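Local structure of protein BCAM1869 (Burkholderia cenocepacia, 4O2H) at residues G87-A92 with A131-L136; L31-V36 with V74-D79; A46-N51 with R56-T61; M101-D104 with A108-G111. The protein probably acts as a transcriptional regulator connected with quorum sensing, as an RsaM homolog with a novel fold, and associates with a second copy of itself. All blocks are in the same frame, centred on the assembly; numbering follows the deposited sequence.

Contact 1: G87-A92 with A131-L136; sequences GTFVIA and AVASAL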
loop_
_atom_site.group_PDB
_atom_site.type_symbol
_atom_site.label_atom_id
_atom_site.label_comp_id
_atom_site.label_asym_id
_atom_site.label_seq_id
_atom_site.Cartn_x
_atom_site.Cartn_y
_atom_site.Cartn_z
ATOM N N GLY A 87 -21.292 7.479 7.202
ATOM C CA GLY A 87 -20.970 6.697 6.013
ATOM C C GLY A 87 -19.912 7.412 5.186
ATOM O O GLY A 87 -19.703 7.093 4.006
ATOM N N THR A 88 -19.208 8.377 5.807
ATOM C CA THR A 88 -18.199 9.136 5.086
ATOM C C THR A 88 -16.797 8.497 5.210
ATOM O O THR A 88 -16.384 8.078 6.291
ATOM C CB THR A 88 -18.215 10.636 5.499
ATOM O OG1 THR A 88 -17.453 11.358 4.540
ATOM C CG2 THR A 88 -17.626 10.909 6.869
ATOM N N PHE A 89 -16.091 8.435 4.090
ATOM C CA PHE A 89 -14.712 7.976 4.001
ATOM C C PHE A 89 -13.812 9.113 4.378
ATOM O O PHE A 89 -14.060 10.241 3.960
ATOM C CB PHE A 89 -14.381 7.491 2.600
ATOM C CG PHE A 89 -14.926 6.117 2.319
ATOM C CD1 PHE A 89 -16.217 5.950 1.836
ATOM C CD2 PHE A 89 -14.137 4.991 2.509
ATOM C CE1 PHE A 89 -16.704 4.682 1.533
ATOM C CE2 PHE A 89 -14.628 3.723 2.200
ATOM C CZ PHE A 89 -15.898 3.580 1.688
ATOM N N VAL A 90 -12.794 8.825 5.204
ATOM C CA VAL A 90 -11.886 9.794 5.782
ATOM C C VAL A 90 -10.437 9.349 5.566
ATOM O O VAL A 90 -10.119 8.191 5.825
ATOM C CB VAL A 90 -12.167 9.974 7.328
ATOM C CG1 VAL A 90 -11.306 11.084 7.945
ATOM C CG2 VAL A 90 -13.648 10.199 7.647
ATOM N N ILE A 91 -9.552 10.292 5.190
ATOM C CA ILE A 91 -8.105 10.100 5.134
ATOM C C ILE A 91 -7.638 10.199 6.560
ATOM O O ILE A 91 -7.748 11.272 7.160
ATOM C CB ILE A 91 -7.367 11.098 4.216
ATOM C CG1 ILE A 91 -7.937 11.051 2.784
ATOM C CG2 ILE A 91 -5.836 10.769 4.235
ATOM C CD1 ILE A 91 -7.205 11.848 1.726
ATOM N N ALA A 92 -7.164 9.082 7.127
ATOM C CA ALA A 92 -6.707 8.996 8.503
ATOM C C ALA A 92 -5.531 9.978 8.774
ATOM O O ALA A 92 -4.466 9.884 8.151
ATOM C CB ALA A 92 -6.309 7.559 8.818
ATOM N N ALA A 131 -13.967 4.985 -5.828
ATOM C CA ALA A 131 -13.111 3.903 -6.335
ATOM C C ALA A 131 -12.603 2.957 -5.224
ATOM O O ALA A 131 -12.429 1.768 -5.475
ATOM C CB ALA A 131 -11.952 4.463 -7.130
ATOM N N VAL A 132 -12.408 3.451 -4.008
ATOM C CA VAL A 132 -12.013 2.595 -2.888
ATOM C C VAL A 132 -13.146 1.600 -2.559
ATOM O O VAL A 132 -12.898 0.388 -2.531
ATOM C CB VAL A 132 -11.595 3.436 -1.659
ATOM C CG1 VAL A 132 -11.496 2.605 -0.370
ATOM C CG2 VAL A 132 -10.291 4.177 -1.950
ATOM N N ALA A 133 -14.383 2.089 -2.391
ATOM C CA ALA A 133 -15.533 1.220 -2.047
ATOM C C ALA A 133 -15.769 0.194 -3.145
ATOM O O ALA A 133 -15.984 -0.981 -2.863
ATOM C CB ALA A 133 -16.775 2.056 -1.823
ATOM N N SER A 134 -15.643 0.630 -4.391
ATOM C CA SER A 134 -15.787 -0.208 -5.575
ATOM C C SER A 134 -14.787 -1.365 -5.545
ATOM O O SER A 134 -15.188 -2.515 -5.731
ATOM C CB SER A 134 -15.581 0.632 -6.837
ATOM O OG SER A 134 -15.872 -0.125 -7.999
ATOM N N ALA A 135 -13.498 -1.068 -5.263
ATOM C CA ALA A 135 -12.463 -2.102 -5.218
ATOM C C ALA A 135 -12.727 -3.072 -4.075
ATOM O O ALA A 135 -12.510 -4.266 -4.227
ATOM C CB ALA A 135 -11.091 -1.470 -5.061
ATOM N N LEU A 136 -13.159 -2.544 -2.917
ATOM C CA LEU A 136 -13.470 -3.340 -1.725
ATOM C C LEU A 136 -14.572 -4.350 -2.005
ATOM O O LEU A 136 -14.530 -5.457 -1.459
ATOM C CB LEU A 136 -13.889 -2.435 -0.560
ATOM C CG LEU A 136 -12.813 -1.536 0.040
ATOM C CD1 LEU A 136 -13.367 -0.833 1.223
ATOM C CD2 LEU A 136 -11.532 -2.320 0.429
#
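Phe89 reaches helix 128-138 because its first torsion (chi1 -78°) sets CG beside the backbone N and anti to the carbonyl carbon, while chi2 of 87° turns the ring across the CA-CB-CG plane; the far end of the ring is thereby presented to Val132 and Ala133. The closest approach is made by Phe89 CZ, which lies 3.9 Å from Ala133 CB. Next to it, Phe89 CE2 stands 4.2 Å from Val132 CG1, the methyl that a chi1 of 166° holds anti to the nitrogen of its own residue. Both methyls meet the far end of the ring at a slant. It is a small, wholly apolar example of how one large aromatic can span a wide gap between backbones: Phe89 CA and Ala133 CA are 9.1 Å apart, and the Phe89 side chain supplies most of the reach from the strand side, its ring end meeting the Ala133 methyl. On the helix, successive residues offer two small targets on the side facing the strand, and the bond from Leu136 N to Val132 O, 3.0 Å long, belongs to the regular turn that displays them.

Around this point the helix lies against the antiparallel sheet. Trp128 and Pro129, near the start of the same helix, also touch Phe89, and Leu82 of the adjacent strand 74-83 meets it as well. Val132 rests on Ser38 and Thr61, Ala131 and Ala135 on His35, and Leu136 on Leu40 and Trp80, so a single helix packs over strands 34-40, 55-65, 74-83 and 89-98.

Contact 2: L31-V36 with V74-D79; sequences LVLDHV and VTVGWD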
loop_
_atom_site.group_PDB
_atom_site.type_symbol
_atom_site.label_atom_id
_atom_site.label_comp_id
_atom_site.label_asym_id
_atom_site.label_seq_id
_atom_site.Cartn_x
_atom_site.Cartn_y
_atom_site.Cartn_z
ATOM N N LEU A 31 -3.630 17.093 -11.292
ATOM C CA LEU A 31 -3.039 15.754 -11.250
ATOM C C LEU A 31 -4.071 14.649 -11.551
ATOM O O LEU A 31 -5.131 14.580 -10.942
ATOM C CB LEU A 31 -2.364 15.474 -9.902
ATOM C CG LEU A 31 -1.458 14.228 -9.887
ATOM C CD1 LEU A 31 -0.311 14.382 -10.847
ATOM C CD2 LEU A 31 -0.948 13.950 -8.512
ATOM N N VAL A 32 -3.742 13.816 -12.521
ATOM C CA VAL A 32 -4.568 12.716 -13.010
ATOM C C VAL A 32 -4.164 11.427 -12.270
ATOM O O VAL A 32 -3.225 10.764 -12.668
ATOM C CB VAL A 32 -4.391 12.603 -14.567
ATOM C CG1 VAL A 32 -5.088 11.366 -15.151
ATOM C CG2 VAL A 32 -4.860 13.885 -15.284
ATOM N N LEU A 33 -4.844 11.087 -11.189
ATOM C CA LEU A 33 -4.529 9.847 -10.473
ATOM C C LEU A 33 -5.586 8.784 -10.713
ATOM O O LEU A 33 -6.770 9.096 -10.818
ATOM C CB LEU A 33 -4.379 10.067 -8.971
ATOM C CG LEU A 33 -3.208 10.861 -8.523
ATOM C CD1 LEU A 33 -3.425 11.355 -7.140
ATOM C CD2 LEU A 33 -1.905 10.077 -8.646
ATOM N N ASP A 34 -5.127 7.527 -10.812
ATOM C CA ASP A 34 -5.945 6.345 -11.009
ATOM C C ASP A 34 -5.781 5.430 -9.832
ATOM O O ASP A 34 -4.686 5.356 -9.276
ATOM C CB ASP A 34 -5.525 5.609 -12.291
ATOM C CG ASP A 34 -5.594 6.456 -13.541
ATOM O OD1 ASP A 34 -6.617 7.161 -13.726
ATOM O OD2 ASP A 34 -4.628 6.402 -14.349
ATOM N N HIS A 35 -6.865 4.762 -9.433
ATOM C CA HIS A 35 -6.865 3.788 -8.345
ATOM C C HIS A 35 -6.104 2.549 -8.807
ATOM O O HIS A 35 -6.328 2.076 -9.910
ATOM C CB HIS A 35 -8.308 3.419 -7.915
ATOM C CG HIS A 35 -8.377 2.217 -7.012
ATOM N ND1 HIS A 35 -8.412 0.929 -7.526
ATOM C CD2 HIS A 35 -8.330 2.143 -5.663
ATOM C CE1 HIS A 35 -8.430 0.126 -6.479
ATOM N NE2 HIS A 35 -8.402 0.809 -5.339
ATOM N N VAL A 36 -5.262 1.995 -7.934
ATOM C CA VAL A 36 -4.449 0.804 -8.217
ATOM C C VAL A 36 -4.909 -0.309 -7.286
ATOM O O VAL A 36 -5.198 -1.402 -7.753
ATOM C CB VAL A 36 -2.932 1.117 -8.057
ATOM C CG1 VAL A 36 -2.057 -0.094 -8.361
ATOM C CG2 VAL A 36 -2.504 2.311 -8.925
ATOM N N VAL A 74 3.902 9.053 -10.805
ATOM C CA VAL A 74 3.516 9.574 -9.494
ATOM C C VAL A 74 2.757 8.477 -8.703
ATOM O O VAL A 74 1.873 7.856 -9.277
ATOM C CB VAL A 74 2.667 10.880 -9.648
ATOM C CG1 VAL A 74 1.955 11.248 -8.351
ATOM C CG2 VAL A 74 3.539 12.036 -10.113
ATOM N N THR A 75 3.142 8.227 -7.424
ATOM C CA THR A 75 2.465 7.293 -6.481
ATOM C C THR A 75 1.917 8.061 -5.296
ATOM O O THR A 75 2.577 8.955 -4.770
ATOM C CB THR A 75 3.415 6.236 -5.923
ATOM O OG1 THR A 75 4.629 6.892 -5.570
ATOM C CG2 THR A 75 3.690 5.149 -6.891
ATOM N N VAL A 76 0.718 7.743 -4.898
ATOM C CA VAL A 76 0.016 8.378 -3.796
ATOM C C VAL A 76 -0.769 7.287 -3.096
ATOM O O VAL A 76 -1.599 6.600 -3.721
ATOM C CB VAL A 76 -0.905 9.555 -4.268
ATOM C CG1 VAL A 76 -1.580 10.260 -3.076
ATOM C CG2 VAL A 76 -0.140 10.562 -5.152
ATOM N N GLY A 77 -0.475 7.123 -1.817
ATOM C CA GLY A 77 -1.135 6.138 -0.975
ATOM C C GLY A 77 -1.476 6.711 0.372
ATOM O O GLY A 77 -0.887 7.694 0.804
ATOM N N TRP A 78 -2.481 6.157 1.001
ATOM C CA TRP A 78 -2.912 6.627 2.307
ATOM C C TRP A 78 -3.753 5.562 2.984
ATOM O O TRP A 78 -4.234 4.608 2.339
ATOM C CB TRP A 78 -3.712 7.966 2.194
ATOM C CG TRP A 78 -5.020 7.845 1.443
ATOM C CD1 TRP A 78 -6.276 7.745 1.991
ATOM C CD2 TRP A 78 -5.214 7.976 0.017
ATOM N NE1 TRP A 78 -7.226 7.763 1.002
ATOM C CE2 TRP A 78 -6.608 7.906 -0.222
ATOM C CE3 TRP A 78 -4.339 8.097 -1.083
ATOM C CZ2 TRP A 78 -7.149 7.938 -1.519
ATOM C CZ3 TRP A 78 -4.871 8.094 -2.362
ATOM C CH2 TRP A 78 -6.262 8.044 -2.573
ATOM N N ASP A 79 -3.941 5.751 4.290
ATOM C CA ASP A 79 -4.850 4.980 5.136
ATOM C C ASP A 79 -6.158 5.719 5.230
ATOM O O ASP A 79 -6.188 6.963 5.299
ATOM C CB ASP A 79 -4.265 4.728 6.540
ATOM C CG ASP A 79 -3.103 3.755 6.581
ATOM O OD1 ASP A 79 -2.854 3.070 5.556
ATOM O OD2 ASP A 79 -2.457 3.657 7.637
#
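Leu33 carries this contact to Val74 and Val76, and its side chain can be followed outward. CB points toward strand 74-83; with chi1 at -68° CG sits anti to the carbonyl carbon, and from CG the two methyls divide the work. CD1 settles 3.9 Å from Val76 CG2. CD2 straddles two residues, lying 3.9 Å from that same Val76 CG2 and 4.0 Å from Val74 CG1. Leu33 crosses both valines at about a right angle, so its forked end lies over a pair of methyls two residues apart on one strand.

The leucines sit in the loop leading into strand 34-40 and the valines on strand 74-83, two strands that are not neighbours in the antiparallel sheet. Strand 55-65 runs between them, pairing through its backbone with Asp34 and Val36 on one flank and Val74 and Val76 on the other. The leucines and valines meet on the face of this sheet covered by helix 112-125, whose Leu119 touches Leu31 and Val76 and whose Leu123 touches Leu33.

Leu31 approaches differently: it and Val74 reach toward each other tip to tip, Leu31 CD2 standing 4.0 Å from Val74 CG1. That valine methyl, anti to its backbone N (chi1 165°), therefore meets both leucines. Its neighbour Thr75 directs CB away from the segment 31-36 and packs on Leu40 of the second subunit.

Contact 3: A46-N51 with R56-T61; sequences AELRDN and RLAGYT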
loop_
_atom_site.group_PDB
_atom_site.type_symbol
_atom_site.label_atom_id
_atom_site.label_comp_id
_atom_site.label_asym_id
_atom_site.label_seq_id
_atom_site.Cartn_x
_atom_site.Cartn_y
_atom_site.Cartn_z
ATOM N N ALA A 46 -8.915 -1.724 14.617
ATOM C CA ALA A 46 -8.935 -1.867 16.074
ATOM C C ALA A 46 -8.197 -0.694 16.712
ATOM O O ALA A 46 -8.626 -0.183 17.750
ATOM C CB ALA A 46 -8.302 -3.193 16.506
ATOM N N GLU A 47 -7.094 -0.282 16.078
ATOM C CA GLU A 47 -6.235 0.791 16.521
ATOM C C GLU A 47 -7.020 2.120 16.614
ATOM O O GLU A 47 -6.950 2.779 17.646
ATOM C CB GLU A 47 -5.053 0.883 15.563
ATOM C CG GLU A 47 -3.915 1.793 15.987
ATOM C CD GLU A 47 -2.825 1.830 14.933
ATOM O OE1 GLU A 47 -2.087 0.826 14.797
ATOM O OE2 GLU A 47 -2.738 2.849 14.211
ATOM N N LEU A 48 -7.791 2.483 15.562
ATOM C CA LEU A 48 -8.625 3.690 15.502
ATOM C C LEU A 48 -9.741 3.636 16.556
ATOM O O LEU A 48 -9.997 4.638 17.232
ATOM C CB LEU A 48 -9.243 3.846 14.103
ATOM C CG LEU A 48 -8.319 4.173 12.915
ATOM C CD1 LEU A 48 -9.006 3.902 11.638
ATOM C CD2 LEU A 48 -7.899 5.635 12.892
ATOM N N ARG A 49 -10.397 2.460 16.699
ATOM C CA ARG A 49 -11.479 2.248 17.657
ATOM C C ARG A 49 -10.986 2.421 19.092
ATOM O O ARG A 49 -11.741 2.874 19.935
ATOM C CB ARG A 49 -12.101 0.857 17.481
ATOM C CG ARG A 49 -13.166 0.814 16.392
ATOM C CD ARG A 49 -13.566 -0.614 16.121
ATOM N NE ARG A 49 -14.548 -0.717 15.046
ATOM C CZ ARG A 49 -14.906 -1.862 14.473
ATOM N NH1 ARG A 49 -14.352 -3.007 14.858
ATOM N NH2 ARG A 49 -15.813 -1.872 13.502
ATOM N N ASP A 50 -9.708 2.113 19.337
ATOM C CA ASP A 50 -8.999 2.240 20.609
ATOM C C ASP A 50 -8.721 3.707 20.941
ATOM O O ASP A 50 -8.528 4.063 22.111
ATOM C CB ASP A 50 -7.676 1.486 20.521
ATOM C CG ASP A 50 -7.395 0.656 21.739
ATOM O OD1 ASP A 50 -7.607 -0.577 21.674
ATOM O OD2 ASP A 50 -6.965 1.235 22.764
ATOM N N ASN A 51 -8.689 4.547 19.898
ATOM C CA ASN A 51 -8.452 5.983 20.003
ATOM C C ASN A 51 -9.767 6.750 19.803
ATOM O O ASN A 51 -9.747 7.860 19.293
ATOM C CB ASN A 51 -7.363 6.429 18.993
ATOM C CG ASN A 51 -6.065 5.682 19.154
ATOM O OD1 ASN A 51 -5.721 5.207 20.246
ATOM N ND2 ASN A 51 -5.321 5.543 18.064
ATOM N N ARG A 56 -16.318 1.942 10.919
ATOM C CA ARG A 56 -16.907 0.683 10.458
ATOM C C ARG A 56 -15.832 -0.196 9.821
ATOM O O ARG A 56 -15.799 -1.397 10.050
ATOM C CB ARG A 56 -17.984 0.990 9.416
ATOM C CG ARG A 56 -19.386 0.997 9.965
ATOM C CD ARG A 56 -20.321 1.595 8.929
ATOM N NE ARG A 56 -20.430 0.744 7.747
ATOM C CZ ARG A 56 -20.875 1.174 6.576
ATOM N NH1 ARG A 56 -21.260 2.436 6.427
ATOM N NH2 ARG A 56 -20.926 0.350 5.536
ATOM N N LEU A 57 -14.994 0.423 8.956
ATOM C CA LEU A 57 -13.896 -0.218 8.236
ATOM C C LEU A 57 -12.689 0.705 8.212
ATOM O O LEU A 57 -12.847 1.931 8.279
ATOM C CB LEU A 57 -14.284 -0.532 6.767
ATOM C CG LEU A 57 -15.453 -1.447 6.424
ATOM C CD1 LEU A 57 -15.748 -1.344 4.922
ATOM C CD2 LEU A 57 -15.151 -2.927 6.797
ATOM N N ALA A 58 -11.496 0.125 8.029
ATOM C CA ALA A 58 -10.275 0.864 7.855
ATOM C C ALA A 58 -9.374 0.099 6.930
ATOM O O ALA A 58 -9.400 -1.138 6.913
ATOM C CB ALA A 58 -9.594 1.102 9.190
ATOM N N GLY A 59 -8.533 0.819 6.201
ATOM C CA GLY A 59 -7.605 0.159 5.303
ATOM C C GLY A 59 -6.677 1.106 4.606
ATOM O O GLY A 59 -6.590 2.291 4.947
ATOM N N TYR A 60 -6.032 0.564 3.585
ATOM C CA TYR A 60 -5.068 1.208 2.727
ATOM C C TYR A 60 -5.663 1.378 1.324
ATOM O O TYR A 60 -6.633 0.712 0.943
ATOM C CB TYR A 60 -3.757 0.371 2.686
ATOM C CG TYR A 60 -3.826 -0.823 1.750
ATOM C CD1 TYR A 60 -3.540 -0.689 0.391
ATOM C CD2 TYR A 60 -4.213 -2.083 2.215
ATOM C CE1 TYR A 60 -3.655 -1.768 -0.485
ATOM C CE2 TYR A 60 -4.289 -3.181 1.352
ATOM C CZ TYR A 60 -4.047 -3.006 -0.004
ATOM O OH TYR A 60 -4.154 -4.054 -0.887
ATOM N N THR A 61 -5.065 2.284 0.574
ATOM C CA THR A 61 -5.353 2.522 -0.830
ATOM C C THR A 61 -4.079 3.082 -1.459
ATOM O O THR A 61 -3.313 3.762 -0.787
ATOM C CB THR A 61 -6.600 3.353 -1.053
ATOM O OG1 THR A 61 -6.874 3.356 -2.455
ATOM C CG2 THR A 61 -6.486 4.757 -0.482
#
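Leu48 and Ala58 make the apolar centre of this contact, with Leu48 CD1 3.8 Å from Ala58 CB. A chi1 of -68° leaves Leu48 CG beside its backbone N, and its CB points toward the strand. Arg49, one residue on, reaches the other end of the segment 56-61. Its chain is extended from CG to NE, and NH2 comes within 3.5 Å of Arg56 O, approaching obliquely at an angle too poor for a hydrogen bond; the guanidinium is anchored at NE, which bonds to Ala55 O.

One shell further out, Ala58 also touches Leu44 and Leu45 from the first turn of the helix, and Leu48 rests on Ile53 and Tyr81. The backbone of Ala58 bonds to Asp41, just ahead of the helix, which ties the strand to the helix start. Arg84 NH2 lies near Arg49 NH2, a pairing of like charges that would be expected to make this edge more electropositive.

The whole is a case of a short helix, 42-50, inserted in the connection between two adjacent antiparallel strands, 34-40 and 55-65, and folded back onto the second of them.

Contact 4: M101-D104 with A108-G111; sequences MAID and ADIG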
loop_
_atom_site.group_PDB
_atom_site.type_symbol
_atom_site.label_atom_id
_atom_site.label_comp_id
_atom_site.label_asym_id
_atom_site.label_seq_id
_atom_site.Cartn_x
_atom_site.Cartn_y
_atom_site.Cartn_z
HETATM N N MSE A 101 6.827 16.225 -4.094
HETATM C CA MSE A 101 7.176 17.406 -3.317
HETATM C C MSE A 101 6.542 18.593 -4.018
HETATM O O MSE A 101 6.857 18.872 -5.186
HETATM C CB MSE A 101 8.703 17.577 -3.130
HETATM C CG MSE A 101 9.068 18.856 -2.428
HETATM SE SE MSE A 101 8.290 19.010 -0.656
HETATM C CE MSE A 101 9.450 17.844 0.302
ATOM N N ALA A 102 5.611 19.273 -3.322
ATOM C CA ALA A 102 4.982 20.466 -3.870
ATOM C C ALA A 102 5.898 21.665 -3.717
ATOM O O ALA A 102 6.528 21.869 -2.672
ATOM C CB ALA A 102 3.641 20.732 -3.210
ATOM N N ILE A 103 6.002 22.443 -4.790
ATOM C CA ILE A 103 6.867 23.613 -4.847
ATOM C C ILE A 103 6.017 24.876 -4.979
ATOM O O ILE A 103 4.867 24.785 -5.398
ATOM C CB ILE A 103 7.912 23.474 -5.994
ATOM C CG1 ILE A 103 7.229 23.198 -7.367
ATOM C CG2 ILE A 103 8.947 22.387 -5.633
ATOM C CD1 ILE A 103 8.005 23.558 -8.585
ATOM N N ASP A 104 6.579 26.050 -4.616
ATOM C CA ASP A 104 5.853 27.306 -4.721
ATOM C C ASP A 104 6.140 28.008 -6.077
ATOM O O ASP A 104 6.742 27.412 -6.986
ATOM C CB ASP A 104 6.158 28.233 -3.512
ATOM C CG ASP A 104 7.597 28.698 -3.287
ATOM O OD1 ASP A 104 8.300 28.984 -4.285
ATOM O OD2 ASP A 104 7.972 28.907 -2.115
ATOM N N ALA A 108 10.652 26.805 -4.951
ATOM C CA ALA A 108 11.122 26.303 -3.663
ATOM C C ALA A 108 10.109 25.323 -3.078
ATOM O O ALA A 108 8.903 25.489 -3.267
ATOM C CB ALA A 108 11.348 27.470 -2.704
ATOM N N ASP A 109 10.605 24.289 -2.384
ATOM C CA ASP A 109 9.787 23.257 -1.742
ATOM C C ASP A 109 8.882 23.861 -0.683
ATOM O O ASP A 109 9.268 24.836 -0.038
ATOM C CB ASP A 109 10.693 22.199 -1.087
ATOM C CG ASP A 109 11.481 21.344 -2.059
ATOM O OD1 ASP A 109 11.284 21.498 -3.285
ATOM O OD2 ASP A 109 12.257 20.479 -1.591
ATOM N N ILE A 110 7.692 23.285 -0.487
ATOM C CA ILE A 110 6.804 23.814 0.543
ATOM C C ILE A 110 6.647 22.800 1.670
ATOM O O ILE A 110 5.900 23.059 2.617
ATOM C CB ILE A 110 5.445 24.337 0.014
ATOM C CG1 ILE A 110 4.526 23.219 -0.580
ATOM C CG2 ILE A 110 5.636 25.568 -0.879
ATOM C CD1 ILE A 110 3.107 23.752 -1.029
ATOM N N GLY A 111 7.401 21.695 1.587
ATOM C CA GLY A 111 7.430 20.661 2.615
ATOM C C GLY A 111 6.302 19.648 2.584
ATOM O O GLY A 111 5.256 19.878 1.973
#
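Ile103 and Asp109 form a single antiparallel bridge, a non-hydrogen-bonded pair with CA atoms 4.3 Å apart, framed by the bonds from Asp104 N to Ala108 O (2.7 Å) and from Ile110 N to Ala102 O (2.9 Å). Both donors lie in the carbonyl plane of their acceptors. Asp104, whose CG a chi1 of 61° places between its backbone N and carbonyl carbon, turns its carboxylate back over the loop: OD1 receives Ala108 N at 3.3 Å from above the carboxylate plane, 64° out of it, and also bonds to Lys106 N.

That second bond defines an Asx turn, here used to reverse the chain between the end of strand 100-103 and the lead-in to helix 112-125. Gly111 occupies the N-cap position of the helix, and strand 100-103 runs parallel to strand 21-24 in a two-stranded sheet.

Selenomethionine Met101, bent at chi2 and chi3, crosses Asp109 at about a right angle, with CG 3.5 Å from the carboxylate carbon CG of Asp109, and brings SE to 3.6 Å from Gly111 N. The carboxylate of Asp109 is engaged by Arg22 in a salt bridge through OD1. Beyond the backbone bonds, Ile110 CG1 packs 3.7 Å from Ala102 CB, while Ile110 CG2 lies 3.8 Å from Asp104 CB. Thr115 OG1, in the first turn of the helix, bonds to both Ala102 N and Gly111 O.

Contacts 1, 2 and 3 all reach the four-stranded antiparallel sheet. Contact 3 is nested in the chain loop that contact 2 closes, and contact 1 opens later. Their centres lie about 12 Å (1 and 3), 13 Å (1 and 2) and 20 Å (2 and 3) apart, and each pair touches, for instance where Trp78 O probably accepts a hydrogen bond from Thr61 N. Contact 4, nested within the loop of contact 1, sits apart at the small parallel sheet; its nearest atoms are about 8 Å from contact 2 and about 15 Å from contact 1. It leads into helix 112-125, which covers contact 2, so the outlying sheet is joined to the main one.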